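Local atomic coordinates of vitamin B12-binding protein (Vibrio cholerae O395, PDB entry 5YSC), a protein that binds vitamin B12 in the periplasm and probably delivers it to the BtuC subunits of the BtuCD importer. Residues I81-A86 with F101-S106. Sequence-based numbering, arbitrary orientation.
Sequences IIAWPA and FTIYDS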
ATOM      1  N   ILE A  81       5.311  17.350   8.674  1.00 18.35           N
ATOM      2  CA  ILE A  81       5.908  16.073   8.313  1.00 17.53           C
ATOM      3  C   ILE A  81       4.761  15.074   8.204  1.00 15.88           C
ATOM      4  O   ILE A  81       3.914  14.987   9.095  1.00 17.50           O
ATOM      5  CB  ILE A  81       6.962  15.605   9.342  1.00 16.59           C
ATOM      6  CG1 ILE A  81       8.108  16.610   9.460  1.00 16.87           C
ATOM      7  CG2 ILE A  81       7.463  14.206   8.998  1.00 17.31           C
ATOM      8  CD1 ILE A  81       9.194  16.225  10.446  1.00 19.52           C
ATOM      9  N   ILE A  82       4.700  14.355   7.091  1.00 12.22           N
ATOM     10  CA  ILE A  82       3.696  13.333   6.862  1.00 10.98           C
ATOM     11  C   ILE A  82       4.321  11.982   7.146  1.00 12.43           C
ATOM     12  O   ILE A  82       5.143  11.499   6.370  1.00 11.98           O
ATOM     13  CB  ILE A  82       3.143  13.366   5.430  1.00 12.00           C
ATOM     14  CG1 ILE A  82       2.691  14.770   5.067  1.00 13.51           C
ATOM     15  CG2 ILE A  82       1.999  12.388   5.342  1.00 10.46           C
ATOM     16  CD1 ILE A  82       2.335  14.875   3.591  1.00 13.58           C
ATOM     17  N   ALA A  83       3.967  11.400   8.288  1.00 12.51           N
ATOM     18  CA  ALA A  83       4.608  10.175   8.744  1.00 12.77           C
ATOM     19  C   ALA A  83       3.792   8.941   8.413  1.00 12.90           C
ATOM     20  O   ALA A  83       2.587   8.986   8.229  1.00 12.76           O
ATOM     21  CB  ALA A  83       4.841  10.211  10.247  1.00 14.47           C
ATOM     22  N   TRP A  84       4.487   7.819   8.381  1.00 12.19           N
ATOM     23  CA  TRP A  84       3.910   6.505   8.161  1.00 11.66           C
ATOM     24  C   TRP A  84       4.233   5.632   9.369  1.00 11.51           C
ATOM     25  O   TRP A  84       5.203   4.857   9.350  1.00 11.12           O
ATOM     26  CB  TRP A  84       4.462   5.903   6.892  1.00 11.10           C
ATOM     27  CG  TRP A  84       3.976   4.553   6.548  1.00 10.53           C
ATOM     28  CD1 TRP A  84       2.747   3.999   6.834  1.00 12.46           C
ATOM     29  CD2 TRP A  84       4.714   3.562   5.830  1.00 11.66           C
ATOM     30  NE1 TRP A  84       2.698   2.728   6.336  1.00 14.28           N
ATOM     31  CE2 TRP A  84       3.888   2.432   5.720  1.00 14.25           C
ATOM     32  CE3 TRP A  84       5.994   3.530   5.258  1.00 13.85           C
ATOM     33  CZ2 TRP A  84       4.304   1.250   5.060  1.00 13.72           C
ATOM     34  CZ3 TRP A  84       6.418   2.354   4.606  1.00 13.17           C
ATOM     35  CH2 TRP A  84       5.576   1.237   4.517  1.00 15.46           C
ATOM     36  N   PRO A  85       3.461   5.748  10.436  1.00 12.34           N
ATOM     37  CA  PRO A  85       3.763   4.948  11.642  1.00 12.38           C
ATOM     38  C   PRO A  85       3.963   3.470  11.362  1.00 11.54           C
ATOM     39  O   PRO A  85       4.845   2.835  11.956  1.00 12.87           O
ATOM     40  CB  PRO A  85       2.543   5.196  12.516  1.00 13.24           C
ATOM     41  CG  PRO A  85       2.020   6.495  12.124  1.00 12.98           C
ATOM     42  CD  PRO A  85       2.280   6.614  10.631  1.00 12.90           C
ATOM     43  N   ALA A  86       3.183   2.895  10.445  1.00 13.98           N
ATOM     44  CA  ALA A  86       3.274   1.453  10.243  1.00 15.33           C
ATOM     45  C   ALA A  86       4.615   1.031   9.678  1.00 17.23           C
ATOM     46  O   ALA A  86       5.035  -0.118   9.919  1.00 19.16           O
ATOM     47  CB  ALA A  86       2.127   0.968   9.347  1.00 17.32           C
ATOM     48  N   PHE A 101       8.114  18.918  15.960  1.00 26.64           N
ATOM     49  CA  PHE A 101       7.584  19.075  14.610  1.00 25.56           C
ATOM     50  C   PHE A 101       6.091  18.762  14.546  1.00 23.64           C
ATOM     51  O   PHE A 101       5.562  17.902  15.261  1.00 21.47           O
ATOM     52  CB  PHE A 101       8.333  18.178  13.634  1.00 22.42           C
ATOM     53  CG  PHE A 101       9.722  18.621  13.369  1.00 23.76           C
ATOM     54  CD1 PHE A 101       9.953  19.758  12.637  1.00 26.27           C
ATOM     55  CD2 PHE A 101      10.800  17.900  13.848  1.00 26.88           C
ATOM     56  CE1 PHE A 101      11.217  20.177  12.377  1.00 27.96           C
ATOM     57  CE2 PHE A 101      12.095  18.313  13.589  1.00 28.99           C
ATOM     58  CZ  PHE A 101      12.298  19.465  12.850  1.00 30.68           C
ATOM     59  N   THR A 102       5.402  19.484  13.666  1.00 22.87           N
ATOM     60  CA  THR A 102       4.010  19.185  13.412  1.00 24.33           C
ATOM     61  C   THR A 102       3.983  17.968  12.497  1.00 22.60           C
ATOM     62  O   THR A 102       4.559  17.998  11.403  1.00 20.70           O
ATOM     63  CB  THR A 102       3.297  20.374  12.787  1.00 26.99           C
ATOM     64  OG1 THR A 102       3.349  21.481  13.698  1.00 30.17           O
ATOM     65  CG2 THR A 102       1.854  20.036  12.530  1.00 28.55           C
ATOM     66  N   ILE A 103       3.357  16.897  12.967  1.00 19.62           N
ATOM     67  CA  ILE A 103       3.369  15.625  12.267  1.00 17.78           C
ATOM     68  C   ILE A 103       1.953  15.131  12.068  1.00 19.31           C
ATOM     69  O   ILE A 103       1.180  15.001  13.028  1.00 22.10           O
ATOM     70  CB  ILE A 103       4.180  14.560  13.023  1.00 18.65           C
ATOM     71  CG1 ILE A 103       5.619  15.018  13.193  1.00 18.29           C
ATOM     72  CG2 ILE A 103       4.137  13.223  12.264  1.00 17.51           C
ATOM     73  CD1 ILE A 103       6.342  14.345  14.317  1.00 19.68           C
ATOM     74  N   TYR A 104       1.632  14.778  10.829  1.00 15.86           N
ATOM     75  CA  TYR A 104       0.425  14.062  10.520  1.00 16.06           C
ATOM     76  C   TYR A 104       0.757  12.580  10.438  1.00 15.75           C
ATOM     77  O   TYR A 104       1.618  12.176   9.663  1.00 15.71           O
ATOM     78  CB  TYR A 104      -0.179  14.592   9.212  1.00 17.13           C
ATOM     79  CG  TYR A 104      -1.417  13.825   8.857  1.00 16.65           C
ATOM     80  CD1 TYR A 104      -2.632  14.105   9.474  1.00 18.74           C
ATOM     81  CD2 TYR A 104      -1.367  12.784   7.934  1.00 14.89           C
ATOM     82  CE1 TYR A 104      -3.751  13.394   9.183  1.00 20.22           C
ATOM     83  CE2 TYR A 104      -2.495  12.071   7.627  1.00 15.88           C
ATOM     84  CZ  TYR A 104      -3.694  12.382   8.247  1.00 18.13           C
ATOM     85  OH  TYR A 104      -4.822  11.655   8.010  1.00 18.47           O
ATOM     86  N   ASP A 105       0.092  11.771  11.258  1.00 15.55           N
ATOM     87  CA  ASP A 105       0.276  10.326  11.210  1.00 16.32           C
ATOM     88  C   ASP A 105      -0.672   9.708  10.184  1.00 18.25           C
ATOM     89  O   ASP A 105      -1.892   9.707  10.392  1.00 16.81           O
ATOM     90  CB  ASP A 105       0.004   9.706  12.574  1.00 14.89           C
ATOM     91  CG  ASP A 105       1.059  10.020  13.568  1.00 16.06           C
ATOM     92  OD1 ASP A 105       2.251   9.779  13.268  1.00 17.72           O
ATOM     93  OD2 ASP A 105       0.648  10.517  14.657  1.00 17.54           O
ATOM     94  N   SER A 106      -0.120   9.148   9.104  1.00 15.25           N
ATOM     95  CA  SER A 106      -0.941   8.472   8.108  1.00 14.44           C
ATOM     96  C   SER A 106      -1.276   7.055   8.545  1.00 15.81           C
ATOM     97  O   SER A 106      -0.379   6.190   8.604  1.00 18.48           O
ATOM     98  CB  SER A 106      -0.202   8.458   6.775  1.00 14.70           C
ATOM     99  OG  SER A 106      -0.968   7.812   5.761  1.00 17.09           O
TER
HETATM  100  O   HOH W   1       0.560   3.847   9.364  1.00 16.02           O
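I81 and I103 sit side by side in adjacent parallel strands, and four backbone hydrogen bonds join the two segments: I81 N to T102 O, Y104 N to I81 O, A83 N to Y104 O and S106 N to A83 O. From I81, CB lies 4.1 Å from I103 CG1. A chi1 of -60° sets I81 CG1 beside the backbone N, anti to the carbonyl carbon, and the extended chi2 (-180°) then carries CD1 to F101, 3.8 Å from F101 CG in an off-centre CH-pi contact. On the same face I103 CG2 packs 3.7 Å from A83 CB. I82 and Y104 point to the other face, with I82 CG2 at the edge of the phenol ring, 4.3 Å from Y104 CD2. Just past strand 80-83, P85 CG rests 3.5 Å from D105 OD1, and a water bridges S106 O (2.6 Å) to A86 N, tying the start of the loop that bears W84 and A86, both in the cyanocobalamin pocket, to the residue that follows strand 103-105. Strands 80-83 and 103-105 and the helix 90-98 between them form a beta-alpha-beta unit; the helix packs on A83 and I103, helix 112-122 lies against I82 and Y104 on the opposite face, and strand 23-25 flanks strand 80-83 on its far side.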